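Local coordinates for ferripyochelin binding protein (Pyrococcus horikoshii, PDB 1V3W) that is a trimeric, zinc- and calcium-binding left-handed beta-helix protein of the gamma-class carbonic anhydrase type, which probably hydrates carbon dioxide to bicarbonate, at residues 53-58 with 74-79; 94-99 with 149-154. One frame throughout, in Å; residues are numbered along the deposited sequence. Where two conformers were deposited one is given.

Interaction 1. Residues 53-58 with 74-79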
# COMPACT_ATOMS: atom_id res chain seq x y z
N GLY A 53 -9.69 -4.33 -18.75
CA GLY A 53 -10.71 -5.09 -19.46
C GLY A 53 -11.94 -5.49 -18.67
O GLY A 53 -11.97 -5.37 -17.45
N LYS A 54 -12.94 -6.01 -19.37
CA LYS A 54 -14.19 -6.42 -18.75
C LYS A 54 -14.07 -7.37 -17.57
O LYS A 54 -13.22 -8.26 -17.55
CB LYS A 54 -15.12 -7.05 -19.80
CG LYS A 54 -15.57 -6.10 -20.91
CD LYS A 54 -16.81 -6.62 -21.64
CE LYS A 54 -16.55 -7.93 -22.37
NZ LYS A 54 -15.59 -7.77 -23.49
N TYR A 55 -14.95 -7.16 -16.59
CA TYR A 55 -15.04 -8.00 -15.40
C TYR A 55 -13.83 -7.99 -14.49
O TYR A 55 -13.69 -8.87 -13.64
CB TYR A 55 -15.31 -9.46 -15.80
CG TYR A 55 -16.30 -9.66 -16.92
CD1 TYR A 55 -17.66 -9.42 -16.74
CD2 TYR A 55 -15.86 -10.12 -18.16
CE1 TYR A 55 -18.57 -9.65 -17.78
CE2 TYR A 55 -16.76 -10.35 -19.20
CZ TYR A 55 -18.11 -10.11 -19.00
OH TYR A 55 -19.00 -10.36 -20.02
N SER A 56 -12.95 -7.01 -14.65
CA SER A 56 -11.75 -6.95 -13.83
C SER A 56 -11.87 -5.98 -12.66
O SER A 56 -12.56 -4.96 -12.75
CB SER A 56 -10.54 -6.59 -14.70
OG SER A 56 -10.29 -7.64 -15.62
N ASN A 57 -11.19 -6.31 -11.56
CA ASN A 57 -11.23 -5.47 -10.37
C ASN A 57 -9.85 -5.02 -9.92
O ASN A 57 -8.87 -5.75 -10.03
CB ASN A 57 -11.91 -6.22 -9.22
CG ASN A 57 -11.26 -7.57 -8.92
OD1 ASN A 57 -11.63 -8.60 -9.49
ND2 ASN A 57 -10.29 -7.56 -8.03
N VAL A 58 -9.79 -3.79 -9.42
CA VAL A 58 -8.55 -3.18 -8.93
C VAL A 58 -8.86 -2.88 -7.47
O VAL A 58 -9.55 -1.91 -7.16
CB VAL A 58 -8.25 -1.88 -9.69
CG1 VAL A 58 -6.92 -1.31 -9.24
CG2 VAL A 58 -8.21 -2.17 -11.20
N ILE A 74 -4.58 -4.44 -18.93
CA ILE A 74 -5.14 -5.52 -18.13
C ILE A 74 -6.27 -6.18 -18.89
O ILE A 74 -7.13 -5.50 -19.46
CB ILE A 74 -5.69 -4.97 -16.79
CG1 ILE A 74 -4.59 -4.21 -16.04
CG2 ILE A 74 -6.23 -6.11 -15.95
CD1 ILE A 74 -3.39 -5.06 -15.69
N GLY A 75 -6.27 -7.51 -18.91
CA GLY A 75 -7.30 -8.25 -19.62
C GLY A 75 -8.61 -8.37 -18.86
O GLY A 75 -8.92 -7.54 -17.99
N GLU A 76 -9.38 -9.40 -19.18
CA GLU A 76 -10.68 -9.64 -18.57
C GLU A 76 -10.62 -10.62 -17.40
O GLU A 76 -9.75 -11.49 -17.35
CB GLU A 76 -11.66 -10.18 -19.61
CG GLU A 76 -11.77 -9.34 -20.86
CD GLU A 76 -13.04 -9.61 -21.63
OE1 GLU A 76 -13.73 -10.60 -21.32
OE2 GLU A 76 -13.34 -8.82 -22.55
N TYR A 77 -11.56 -10.47 -16.47
CA TYR A 77 -11.63 -11.34 -15.29
C TYR A 77 -10.31 -11.33 -14.53
O TYR A 77 -9.86 -12.36 -14.03
CB TYR A 77 -11.97 -12.77 -15.70
CG TYR A 77 -13.36 -12.93 -16.27
CD1 TYR A 77 -14.48 -12.98 -15.43
CD2 TYR A 77 -13.56 -13.07 -17.64
CE1 TYR A 77 -15.76 -13.16 -15.96
CE2 TYR A 77 -14.83 -13.26 -18.17
CZ TYR A 77 -15.92 -13.30 -17.33
OH TYR A 77 -17.18 -13.50 -17.84
N VAL A 78 -9.69 -10.16 -14.45
CA VAL A 78 -8.44 -10.02 -13.73
C VAL A 78 -8.70 -9.46 -12.34
O VAL A 78 -9.47 -8.51 -12.18
CB VAL A 78 -7.45 -9.07 -14.45
CG1 VAL A 78 -6.23 -8.82 -13.57
CG2 VAL A 78 -7.03 -9.68 -15.78
N THR A 79 -8.08 -10.07 -11.35
CA THR A 79 -8.21 -9.64 -9.97
C THR A 79 -6.88 -9.03 -9.54
O THR A 79 -5.87 -9.73 -9.47
CB THR A 79 -8.53 -10.82 -9.03
OG1 THR A 79 -9.84 -11.31 -9.30
CG2 THR A 79 -8.44 -10.39 -7.57

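Interaction 2. Residues 94-99 with 149-154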
# COMPACT_ATOMS: atom_id res chain seq x y z
N TYR A 94 -8.10 -13.77 -16.90
CA TYR A 94 -8.21 -14.71 -15.79
C TYR A 94 -6.91 -14.79 -15.01
O TYR A 94 -6.33 -15.86 -14.84
CB TYR A 94 -8.59 -16.10 -16.31
CG TYR A 94 -9.81 -16.09 -17.20
CD1 TYR A 94 -11.10 -16.05 -16.66
CD2 TYR A 94 -9.68 -16.05 -18.59
CE1 TYR A 94 -12.22 -15.98 -17.47
CE2 TYR A 94 -10.80 -15.97 -19.41
CZ TYR A 94 -12.06 -15.93 -18.85
OH TYR A 94 -13.17 -15.81 -19.65
N VAL A 95 -6.45 -13.63 -14.55
CA VAL A 95 -5.21 -13.54 -13.80
C VAL A 95 -5.47 -13.00 -12.41
O VAL A 95 -6.18 -12.01 -12.25
CB VAL A 95 -4.19 -12.60 -14.49
CG1 VAL A 95 -2.93 -12.48 -13.64
CG2 VAL A 95 -3.85 -13.13 -15.88
N ILE A 96 -4.91 -13.68 -11.41
CA ILE A 96 -5.04 -13.22 -10.04
C ILE A 96 -3.70 -12.65 -9.63
O ILE A 96 -2.70 -13.37 -9.52
CB ILE A 96 -5.41 -14.38 -9.07
CG1 ILE A 96 -6.82 -14.87 -9.38
CG2 ILE A 96 -5.33 -13.89 -7.62
CD1 ILE A 96 -7.28 -16.02 -8.51
N ILE A 97 -3.66 -11.33 -9.45
CA ILE A 97 -2.45 -10.65 -9.02
C ILE A 97 -2.51 -10.64 -7.50
O ILE A 97 -3.37 -9.98 -6.90
CB ILE A 97 -2.40 -9.21 -9.58
CG1 ILE A 97 -2.30 -9.25 -11.11
CG2 ILE A 97 -1.22 -8.45 -8.99
CD1 ILE A 97 -1.06 -9.96 -11.63
N GLY A 98 -1.61 -11.40 -6.88
CA GLY A 98 -1.58 -11.51 -5.44
C GLY A 98 -1.53 -10.24 -4.62
O GLY A 98 -1.05 -9.20 -5.05
N ILE A 99 -2.04 -10.36 -3.40
CA ILE A 99 -2.06 -9.25 -2.46
C ILE A 99 -0.64 -8.77 -2.23
O ILE A 99 0.28 -9.56 -2.00
CB ILE A 99 -2.69 -9.69 -1.13
CG1 ILE A 99 -4.18 -9.97 -1.34
CG2 ILE A 99 -2.48 -8.63 -0.06
CD1 ILE A 99 -4.85 -10.66 -0.18
N ILE A 149 -7.67 -22.95 -11.49
CA ILE A 149 -8.06 -22.40 -12.78
C ILE A 149 -9.49 -21.89 -12.72
O ILE A 149 -9.80 -20.82 -13.24
CB ILE A 149 -7.93 -23.48 -13.90
CG1 ILE A 149 -6.45 -23.80 -14.12
CG2 ILE A 149 -8.57 -22.98 -15.19
CD1 ILE A 149 -6.20 -24.95 -15.09
N GLU A 150 -10.38 -22.64 -12.08
CA GLU A 150 -11.77 -22.22 -11.96
C GLU A 150 -11.82 -20.98 -11.07
O GLU A 150 -12.66 -20.10 -11.26
CB GLU A 150 -12.62 -23.35 -11.36
CG GLU A 150 -12.56 -24.65 -12.17
CD GLU A 150 -13.63 -24.75 -13.25
OE1 GLU A 150 -13.35 -25.33 -14.32
OE2 GLU A 150 -14.77 -24.27 -13.02
N TRP A 151 -10.90 -20.90 -10.11
CA TRP A 151 -10.83 -19.76 -9.20
C TRP A 151 -10.38 -18.49 -9.92
O TRP A 151 -10.79 -17.38 -9.54
CB TRP A 151 -9.89 -20.06 -8.03
CG TRP A 151 -9.79 -18.95 -7.02
CD1 TRP A 151 -8.65 -18.32 -6.61
CD2 TRP A 151 -10.87 -18.34 -6.30
NE1 TRP A 151 -8.95 -17.36 -5.68
CE2 TRP A 151 -10.30 -17.35 -5.47
CE3 TRP A 151 -12.25 -18.54 -6.27
CZ2 TRP A 151 -11.07 -16.55 -4.62
CZ3 TRP A 151 -13.02 -17.74 -5.42
CH2 TRP A 151 -12.43 -16.76 -4.61
N THR A 152 -9.56 -18.62 -10.96
CA THR A 152 -9.11 -17.43 -11.68
C THR A 152 -10.29 -16.67 -12.29
O THR A 152 -10.17 -15.48 -12.57
CB THR A 152 -8.06 -17.76 -12.79
OG1 THR A 152 -8.62 -18.68 -13.74
CG2 THR A 152 -6.80 -18.36 -12.18
N LYS A 153 -11.42 -17.35 -12.49
CA LYS A 153 -12.62 -16.68 -13.02
C LYS A 153 -13.57 -16.33 -11.87
O LYS A 153 -14.08 -15.21 -11.79
CB LYS A 153 -13.37 -17.57 -14.04
CG LYS A 153 -14.68 -16.92 -14.56
CD LYS A 153 -15.37 -17.67 -15.72
CE LYS A 153 -16.72 -17.02 -16.09
NZ LYS A 153 -17.35 -17.58 -17.32
N LYS A 154 -13.81 -17.29 -10.98
CA LYS A 154 -14.70 -17.14 -9.82
C LYS A 154 -14.39 -15.89 -8.98
O LYS A 154 -15.29 -15.15 -8.59
CB LYS A 154 -14.61 -18.43 -8.97
CG LYS A 154 -15.53 -18.57 -7.73
CD LYS A 154 -16.27 -19.94 -7.71
CE LYS A 154 -15.81 -21.05 -6.70
NZ LYS A 154 -15.00 -20.75 -5.47

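Interaction 1. Residues 53-58 with 74-79
Tyr55 and Tyr77 lie side by side and point the same way, their rings in an offset stack with centroids 4.3 Å apart and planes turned by 18°. The overlap is partial: Tyr55 CD2 sits over the rim of the Tyr77 ring, 3.3 Å from Tyr77 CZ, while the Tyr77 hydroxyl oxygen hangs over the rim of the other ring. Tyr55 CB adds a CH-pi contact over the face of Tyr77. Both residues have left-handed backbone angles, and in both CG stands beside the backbone N, anti to the carbonyl carbon. The corner thus repeats from one turn to the next, as expected of a left-handed parallel beta-helix of the hexapeptide-repeat type, where equivalent residues of successive coils stack.

Lys54 and Glu76 also run alongside each other. The Lys54 chain bends at its last two torsions, and the final one (chi4 -66°) places NZ 2.7 Å from Glu76 OE2, in a salt bridge on the syn side of the carboxylate, 25° out of its plane. The other carboxylate oxygen, OE1, lies at the edge of the Tyr55 ring.

Inward of the tyrosines, Ser56 OG works both ways: it donates to Gly75 O at 2.7 Å and accepts from Val78 N at 2.8 Å, so two bonds fix its hydroxyl. Backbone bonds from Tyr77 N to Lys54 O and from Asn57 N to Val78 O join the coils, the latter leading into the parallel bridge between Asn57 and Thr79. Gly53 N gives its hydrogen to Ile74 O, and Gly53 CA comes within 3.4 Å of Gly75 O, a close approach of the two coils.

Interaction 2. Residues 94-99 with 149-154
Tyr94 lays its ring alongside the aliphatic chain of Lys153, and Ile96 pushes its end against Trp151, where the C-terminal helix 146-169 packs on a coil of the left-handed beta-helix. Tyr94 CD1 is 3.8 Å from Lys153 CB. From there the lysine, extended with CG anti to the backbone N (chi1 177°), follows the tyrosine in the same direction, its CG and CD near Tyr94 CE1. Between these two pairs sits Thr152, whose CB comes within 3.3 Å of Tyr94 O and whose OG1 approaches Tyr94 CB.

Ile96 crosses Trp151 at about a right angle. Its CD1 touches the pyrrole part of the indole, 3.3 Å from Trp151 CD1 and 3.5 Å from Trp151 NE1, while Ile96 CG1 reaches toward Thr152 CA. The contact is therefore packing, chiefly of carbon on carbon.

Further out, the Tyr94 ring also meets that of Tyr77, at a small interplanar angle, and stacks with that of His112. An alanine in place of Tyr94 would probably open a gap beside the Lys153 chain and leave Tyr77 and His112 without this ring to pack on. Asn155, further along the helix, touches Ile96. Thr152 has OG1 between the backbone N and the carbonyl carbon (chi1 59°), which turns the hydroxyl toward Ile149 O, at a modelled distance too short to be taken at face value. His112 serves the helix as well as the tyrosine, its ND1 hydrogen-bonded to Thr152 OG1.

In the fold
From the N terminus, the chain winds through the early coils to 53-58; one further turn brings it to 74-79, so interaction 1 closes a short loop between successive coils. The next turn delivers 94-99, which meets the same sheet directly: Glu76 O probably bonds Tyr94 N and Thr79 O probably bonds Ile97 N. Interaction 2 then closes a much longer loop, since the chain completes the remaining coils and turns back as helix 146-169 before 149-154 arrives. The two loops follow in series, neither crossing nor nesting. Interaction 1 joins coil to coil; interaction 2 ties coil to helix. The same helix also reaches interaction 1: Lys153 and Ala156 touch Tyr77, and Tyr159 touches Asn57.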